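Local structure of probable porin (Pseudomonas aeruginosa, 2Y0H) at residues 136-139 with 143-146; 182-187 with 192-197; 206-211 with 282-287. The protein probably forms a pore through the outer membrane as a monomeric beta barrel of the OprD porin family, through which small solutes could diffuse. All coordinates share one frame; numbering follows the deposited sequence.

Contact 1 (136-139 with 143-146); sequences TSSE and LTLT
Thr136 and Thr146 face each other as a non-hydrogen-bonded antiparallel pair, their CA atoms 4.6 Å apart. The carbonyl of Leu145 reaches back to this pair, and Thr136 CA makes a CA-H...O contact with Leu145 O at 3.3 Å. The two threonine side chains lie on one face of the sheet and meet loosely, Thr136 CG2 standing 4.3 Å from Thr146 OG1. Ser137 pairs next with Leu145, and here the backbones are joined by both bonds of a hydrogen-bonded pair. Ser137 N gives to Leu145 O at 2.9 Å, somewhat bent at 147°; Leu145 N returns to Ser137 O at 2.8 Å and is almost straight at 172°. The same Ser137 O also receives the CA-H of Thr144, while the side chain of Ser137 turns to the other face and its OG is hydrogen-bonded to Thr104 on the neighbouring strand 104-108. Ser138 stays opposite Thr144. Its OG lies beside its own backbone N (chi1 -55°), which sets it 3.5 Å from Thr144 OG1 in a weak hydrogen bond that either hydroxyl could donate. The methyl CG2 of Thr144 flanks the same OG at 3.6 Å, so the serine hydroxyl borders both branches of the threonine. Ser138 CA also makes a CA-H...O contact with Leu143 O. Glu139 then turns away to Ser102, Gln103 and Thr104. The pairing is that of a beta hairpin at its closed end, where a short turn joins strands 129-137 and 143-154, neighbours in the porin barrel.

Contact 2 (182-187 with 192-197); sequences GATYAF and SASYYY. With C8E ((hydroxyethyloxy)tri(ethyloxy)octane), chain E; C8E ((hydroxyethyloxy)tri(ethyloxy)octane), chain H.
Four backbone hydrogen bonds fasten 182-187 to 192-197, two in each of the pairs Ala183-Tyr195 and Tyr185-Ala193. Tyr185 N to Ala193 O is the shortest at 2.8 Å and nearly straight, 168° at the hydrogen. Its partner, Ala193 N to Tyr185 O, comes in tilted 24° from the carbonyl plane. The strands draw closer at the alternating non-hydrogen-bonded pairs: Thr184-Ser194 between these two, Gly182-Tyr196 and Ala186-Ser192 beyond them. CA-H groups of Gly182, Thr184, Ser192 and Ser194 lean on carbonyl oxygens opposite.

Aromatic contacts lie on both faces. The Tyr196 ring folds back over its partner, and Gly182 CA makes a CH-pi contact with it, 3.7 Å from the ring centroid and over the face. With no side chain on Gly182, the ring can rest directly against the backbone. On the face of Ala183 and Ala193, the Phe187 ring turns an edge to Ala193, CE2 to CB 3.8 Å, while Tyr185 CD2 sits over the centre of one Phe187 face.

Detergent packs on this same face. Tyr195 CG is anti to its backbone N (chi1 167°), and the ring carries the alkyl chain of one detergent over a face, CZ to C6 of C8E chain E 3.4 Å. C4 of C8E chain H lies over the centre of the Tyr197 ring. The detergent is consistent with this face being turned to lipid.

The hairpin is flanked by strand 143-154, bonded to Gly182 and Thr184, and by strand 204-216, where His207 is hydrogen-bonded to the Tyr195 hydroxyl; Pro116 and Val117 touch Tyr196 from a loop.

Contact 3 (206-211 with 282-287); sequences QHYLGL and TPYVAN
Both tyrosines swing their rings out in the extended sense: CG of Tyr208 stands anti to the backbone N (chi1 165°), and that of Tyr284 does likewise (chi1 -169°). The first ring leans along its strand toward Gly210 and the second comes across from the loop, and they meet although their CA atoms remain 10.0 Å apart. The contact is carried by these two side chains alone, within a small buried area of 76 Å² summed over both segments.

The rings form an offset edge-to-face pair, with the edge of Tyr284 directed toward the face of Tyr208. Their planes stand at 71° and their centroids 6.0 Å apart, so the overlap is slight and lies at the hydroxyl end of Tyr208. There Tyr208 OH lies near the plane of the Tyr284 ring, at its edge, 3.5 Å from CE2. The ring carbon behind it, Tyr208 CZ, approaches the same Tyr284 CE2 at 4.0 Å. No hydrogen bond joins the segments; the touch is one of aromatic C-H edge and hydroxyl oxygen.

Tyr284 is the centre of an inverse gamma turn, with a weak Val285 N to Pro283 O bond of 2.9 Å. Gly210 N lies over one face of the Tyr208 ring, where the absence of a side chain on Gly210 allows the hydroxyl to lie close. The pair packs a loop against the barrel wall, consistent with the inward-folded loops that narrow the pore in OprD-family porins.

Around it, strand 221-234 supplies Phe230, which meets both tyrosines, and Arg228, which makes a cation-pi contact with Tyr284. Strand 191-200 flanks Tyr208 through Ser194 and Tyr196, and the loop of Tyr284, between strands 259-269 and 300-309, is bonded to the wall through Asn249, Gln266 and Gln303.

From the N terminus, contact 1 closes first, a hairpin between strands 129-137 and 143-154. Contact 2 closes the next hairpin, strands 178-186 and 191-200, and the two join side by side as strands 143-154 and 178-186 pair, with Thr146 O to Gly182 N at 2.8 Å. Strand 191-200 then pairs with strand 204-216, on which contact 3 begins. Contact 3 spans 70 intervening residues before the loop of Tyr284 returns to the wall. The three follow in series, none nested or crossed: contacts 1 and 2 build successive strands of the barrel, whereas contact 3 ties a long loop to that wall.

Contact 1 (136-139 with 143-146)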
# COMPACT_ATOMS: atom_id res chain seq x y z
N THR A 136 -17.64 -8.01 1.80
CA THR A 136 -17.36 -7.41 3.11
C THR A 136 -18.65 -7.36 3.91
O THR A 136 -19.72 -7.08 3.37
CB THR A 136 -16.78 -5.97 2.99
OG1 THR A 136 -17.76 -5.10 2.42
CG2 THR A 136 -15.55 -5.95 2.10
N SER A 137 -18.57 -7.63 5.20
CA SER A 137 -19.79 -7.68 5.98
C SER A 137 -19.54 -7.18 7.38
O SER A 137 -18.60 -7.62 8.05
CB SER A 137 -20.36 -9.10 5.98
OG SER A 137 -21.59 -9.14 6.65
N SER A 138 -20.39 -6.26 7.83
CA SER A 138 -20.25 -5.63 9.13
C SER A 138 -21.58 -5.68 9.86
O SER A 138 -22.06 -4.66 10.37
CB SER A 138 -19.83 -4.17 8.95
OG SER A 138 -18.65 -4.09 8.17
N GLU A 139 -22.19 -6.86 9.88
CA GLU A 139 -23.51 -7.06 10.47
C GLU A 139 -23.47 -6.93 11.99
O GLU A 139 -24.44 -6.47 12.60
CB GLU A 139 -24.07 -8.43 10.10
CG GLU A 139 -24.26 -8.67 8.61
CD GLU A 139 -25.30 -7.75 8.00
OE1 GLU A 139 -26.19 -7.28 8.74
OE2 GLU A 139 -25.24 -7.52 6.77
N LEU A 143 -17.37 -5.64 14.30
CA LEU A 143 -16.80 -6.75 13.56
C LEU A 143 -16.93 -6.57 12.06
O LEU A 143 -18.02 -6.33 11.55
CB LEU A 143 -17.47 -8.07 13.96
CG LEU A 143 -16.98 -9.31 13.21
CD1 LEU A 143 -15.51 -9.61 13.57
CD2 LEU A 143 -17.88 -10.51 13.52
N THR A 144 -15.82 -6.71 11.35
CA THR A 144 -15.87 -6.69 9.89
C THR A 144 -15.29 -7.97 9.33
O THR A 144 -14.18 -8.37 9.68
CB THR A 144 -15.10 -5.49 9.32
OG1 THR A 144 -15.62 -4.29 9.90
CG2 THR A 144 -15.27 -5.41 7.79
N LEU A 145 -16.06 -8.65 8.50
CA LEU A 145 -15.60 -9.90 7.93
C LEU A 145 -15.36 -9.69 6.46
O LEU A 145 -16.13 -8.99 5.79
CB LEU A 145 -16.64 -11.00 8.16
CG LEU A 145 -16.97 -11.27 9.63
CD1 LEU A 145 -17.99 -12.38 9.77
CD2 LEU A 145 -15.70 -11.57 10.44
N THR A 146 -14.30 -10.29 5.95
CA THR A 146 -13.94 -10.15 4.54
C THR A 146 -13.62 -11.50 3.91
O THR A 146 -13.01 -12.38 4.54
CB THR A 146 -12.75 -9.20 4.36
OG1 THR A 146 -13.05 -7.94 4.96
CG2 THR A 146 -12.44 -8.99 2.87

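Contact 2 (182-187 with 192-197)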
# COMPACT_ATOMS: atom_id res chain seq x y z
N GLY A 182 -10.68 -12.59 6.05
CA GLY A 182 -10.23 -11.83 7.19
C GLY A 182 -11.31 -11.41 8.16
O GLY A 182 -12.50 -11.43 7.85
N ALA A 183 -10.87 -11.00 9.35
CA ALA A 183 -11.76 -10.50 10.37
C ALA A 183 -11.02 -9.43 11.13
O ALA A 183 -9.86 -9.62 11.49
CB ALA A 183 -12.18 -11.63 11.31
N THR A 184 -11.69 -8.31 11.36
CA THR A 184 -11.17 -7.29 12.26
C THR A 184 -12.19 -7.08 13.36
O THR A 184 -13.38 -7.01 13.10
CB THR A 184 -10.92 -5.94 11.54
OG1 THR A 184 -12.14 -5.50 10.93
CG2 THR A 184 -9.85 -6.08 10.48
N TYR A 185 -11.71 -7.00 14.60
CA TYR A 185 -12.61 -6.76 15.72
C TYR A 185 -12.10 -5.65 16.63
O TYR A 185 -10.97 -5.72 17.13
CB TYR A 185 -12.84 -8.02 16.55
CG TYR A 185 -13.87 -7.79 17.62
CD1 TYR A 185 -15.18 -7.46 17.28
CD2 TYR A 185 -13.54 -7.87 18.98
CE1 TYR A 185 -16.14 -7.23 18.25
CE2 TYR A 185 -14.50 -7.64 19.96
CZ TYR A 185 -15.80 -7.32 19.58
OH TYR A 185 -16.77 -7.08 20.53
N ALA A 186 -12.93 -4.63 16.85
CA ALA A 186 -12.63 -3.58 17.82
C ALA A 186 -13.06 -4.00 19.22
O ALA A 186 -14.23 -3.87 19.58
CB ALA A 186 -13.32 -2.29 17.45
N PHE A 187 -12.12 -4.51 20.01
CA PHE A 187 -12.43 -4.91 21.38
C PHE A 187 -12.91 -3.71 22.20
O PHE A 187 -13.89 -3.80 22.94
CB PHE A 187 -11.22 -5.56 22.05
CG PHE A 187 -10.95 -6.96 21.57
CD1 PHE A 187 -11.70 -8.02 22.05
CD2 PHE A 187 -9.95 -7.22 20.66
CE1 PHE A 187 -11.45 -9.31 21.62
CE2 PHE A 187 -9.69 -8.51 20.23
CZ PHE A 187 -10.45 -9.55 20.71
N SER A 192 -8.00 -2.92 18.88
CA SER A 192 -8.58 -3.78 17.86
C SER A 192 -7.57 -4.81 17.39
O SER A 192 -6.37 -4.61 17.48
CB SER A 192 -9.08 -2.95 16.68
OG SER A 192 -8.01 -2.22 16.12
N ALA A 193 -8.08 -5.93 16.88
CA ALA A 193 -7.23 -6.99 16.40
C ALA A 193 -7.70 -7.42 15.02
O ALA A 193 -8.89 -7.31 14.69
CB ALA A 193 -7.25 -8.16 17.37
N SER A 194 -6.76 -7.91 14.21
CA SER A 194 -7.07 -8.32 12.85
C SER A 194 -6.40 -9.63 12.53
O SER A 194 -5.24 -9.83 12.88
CB SER A 194 -6.61 -7.27 11.86
OG SER A 194 -7.46 -6.15 11.91
N TYR A 195 -7.12 -10.51 11.87
CA TYR A 195 -6.50 -11.71 11.32
C TYR A 195 -6.87 -11.81 9.85
O TYR A 195 -8.02 -11.64 9.48
CB TYR A 195 -6.94 -12.97 12.07
CG TYR A 195 -6.57 -14.23 11.33
CD1 TYR A 195 -7.40 -14.77 10.36
CD2 TYR A 195 -5.35 -14.86 11.57
CE1 TYR A 195 -7.04 -15.93 9.66
CE2 TYR A 195 -4.98 -16.00 10.88
CZ TYR A 195 -5.83 -16.54 9.94
OH TYR A 195 -5.45 -17.68 9.27
N TYR A 196 -5.87 -12.08 9.01
CA TYR A 196 -6.11 -12.29 7.58
C TYR A 196 -5.36 -13.51 7.07
O TYR A 196 -4.28 -13.85 7.57
CB TYR A 196 -5.72 -11.06 6.75
CG TYR A 196 -6.82 -10.03 6.63
CD1 TYR A 196 -7.00 -9.06 7.60
CD2 TYR A 196 -7.67 -10.02 5.53
CE1 TYR A 196 -8.02 -8.11 7.49
CE2 TYR A 196 -8.69 -9.08 5.41
CZ TYR A 196 -8.87 -8.13 6.39
OH TYR A 196 -9.87 -7.20 6.26
N TYR A 197 -5.94 -14.16 6.06
CA TYR A 197 -5.33 -15.30 5.39
C TYR A 197 -5.28 -15.00 3.89
O TYR A 197 -6.29 -14.65 3.29
CB TYR A 197 -6.16 -16.57 5.67
CG TYR A 197 -5.68 -17.82 4.94
CD1 TYR A 197 -4.48 -18.43 5.28
CD2 TYR A 197 -6.43 -18.38 3.91
CE1 TYR A 197 -4.04 -19.57 4.61
CE2 TYR A 197 -6.00 -19.53 3.24
CZ TYR A 197 -4.80 -20.12 3.60
OH TYR A 197 -4.36 -21.25 2.95
C1 C8E E . -11.18 -15.89 12.68
C2 C8E E . -10.51 -15.38 13.96
C3 C8E E . -9.26 -16.18 14.34
C4 C8E E . -8.53 -16.75 13.13
C5 C8E E . -7.97 -18.13 13.44
C6 C8E E . -6.82 -18.51 12.50
C7 C8E E . -6.26 -19.90 12.80
C8 C8E E . -5.39 -20.40 11.65
O9 C8E E . -4.43 -21.34 12.10
C10 C8E E . -4.39 -22.52 11.32
C1 C8E H . -9.58 -18.55 8.02
C2 C8E H . -8.20 -19.17 7.80
C3 C8E H . -8.24 -20.70 7.75
C4 C8E H . -7.21 -21.26 6.78
C5 C8E H . -6.35 -22.35 7.41

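Contact 3 (206-211 with 282-287)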
# COMPACT_ATOMS: atom_id res chain seq x y z
N GLN A 206 -0.39 -17.29 3.45
CA GLN A 206 0.12 -16.29 4.36
C GLN A 206 -0.91 -15.96 5.45
O GLN A 206 -2.06 -15.62 5.15
CB GLN A 206 0.46 -15.03 3.58
CG GLN A 206 1.09 -13.94 4.39
CD GLN A 206 1.67 -12.85 3.49
OE1 GLN A 206 0.96 -11.95 3.07
NE2 GLN A 206 2.96 -12.94 3.20
N HIS A 207 -0.49 -16.06 6.70
CA HIS A 207 -1.35 -15.72 7.83
C HIS A 207 -0.88 -14.41 8.39
O HIS A 207 0.32 -14.19 8.52
CB HIS A 207 -1.29 -16.78 8.94
CG HIS A 207 -1.80 -18.13 8.53
ND1 HIS A 207 -3.11 -18.52 8.71
CD2 HIS A 207 -1.18 -19.18 7.95
CE1 HIS A 207 -3.27 -19.75 8.26
NE2 HIS A 207 -2.11 -20.17 7.78
N TYR A 208 -1.82 -13.55 8.75
CA TYR A 208 -1.50 -12.24 9.30
C TYR A 208 -2.23 -12.05 10.61
O TYR A 208 -3.42 -12.33 10.71
CB TYR A 208 -1.94 -11.13 8.34
CG TYR A 208 -1.96 -9.75 8.97
CD1 TYR A 208 -0.78 -9.02 9.15
CD2 TYR A 208 -3.16 -9.16 9.38
CE1 TYR A 208 -0.79 -7.77 9.72
CE2 TYR A 208 -3.16 -7.87 9.95
CZ TYR A 208 -1.97 -7.19 10.12
OH TYR A 208 -1.93 -5.93 10.68
N LEU A 209 -1.49 -11.54 11.59
CA LEU A 209 -2.08 -11.14 12.86
C LEU A 209 -1.63 -9.72 13.19
O LEU A 209 -0.44 -9.41 13.21
CB LEU A 209 -1.67 -12.10 13.97
CG LEU A 209 -2.56 -11.95 15.20
CD1 LEU A 209 -3.95 -12.41 14.82
CD2 LEU A 209 -2.03 -12.77 16.40
N GLY A 210 -2.60 -8.85 13.46
CA GLY A 210 -2.30 -7.48 13.80
C GLY A 210 -3.00 -7.06 15.08
O GLY A 210 -4.15 -7.41 15.32
N LEU A 211 -2.29 -6.29 15.89
CA LEU A 211 -2.84 -5.81 17.15
C LEU A 211 -2.62 -4.30 17.17
O LEU A 211 -1.48 -3.83 17.21
CB LEU A 211 -2.10 -6.48 18.30
CG LEU A 211 -2.90 -6.91 19.52
CD1 LEU A 211 -2.06 -7.82 20.40
CD2 LEU A 211 -3.34 -5.69 20.31
N THR A 282 2.15 -3.25 -2.34
CA THR A 282 2.80 -2.67 -1.18
C THR A 282 2.80 -3.69 -0.05
O THR A 282 1.73 -4.17 0.34
CB THR A 282 2.04 -1.41 -0.71
OG1 THR A 282 1.85 -0.53 -1.83
CG2 THR A 282 2.79 -0.69 0.40
N PRO A 283 3.98 -4.05 0.46
CA PRO A 283 4.06 -4.95 1.62
C PRO A 283 3.53 -4.18 2.84
O PRO A 283 3.94 -3.05 3.08
CB PRO A 283 5.56 -5.21 1.78
CG PRO A 283 6.24 -4.55 0.60
CD PRO A 283 5.30 -3.52 0.08
N TYR A 284 2.60 -4.78 3.57
CA TYR A 284 1.95 -4.10 4.68
C TYR A 284 2.85 -4.16 5.93
O TYR A 284 2.58 -4.91 6.86
CB TYR A 284 0.59 -4.76 4.93
CG TYR A 284 -0.30 -3.99 5.88
CD1 TYR A 284 -0.74 -2.71 5.55
CD2 TYR A 284 -0.69 -4.53 7.09
CE1 TYR A 284 -1.56 -1.99 6.43
CE2 TYR A 284 -1.51 -3.83 7.97
CZ TYR A 284 -1.94 -2.56 7.63
OH TYR A 284 -2.75 -1.87 8.50
N VAL A 285 3.92 -3.37 5.93
CA VAL A 285 4.97 -3.48 6.94
C VAL A 285 5.39 -2.14 7.53
O VAL A 285 5.45 -1.13 6.83
CB VAL A 285 6.22 -4.20 6.40
CG1 VAL A 285 5.85 -5.57 5.84
CG2 VAL A 285 6.94 -3.35 5.36
N ALA A 286 5.70 -2.15 8.82
CA ALA A 286 6.16 -0.97 9.56
C ALA A 286 7.26 -0.17 8.86
O ALA A 286 7.15 1.03 8.73
CB ALA A 286 6.60 -1.37 10.96
N ASN A 287 8.32 -0.84 8.43
CA ASN A 287 9.49 -0.13 7.92
C ASN A 287 9.50 0.09 6.40
O ASN A 287 10.56 0.31 5.80
CB ASN A 287 10.78 -0.79 8.42
CG ASN A 287 11.00 -0.54 9.91
OD1 ASN A 287 10.20 0.13 10.55
ND2 ASN A 287 12.10 -1.08 10.47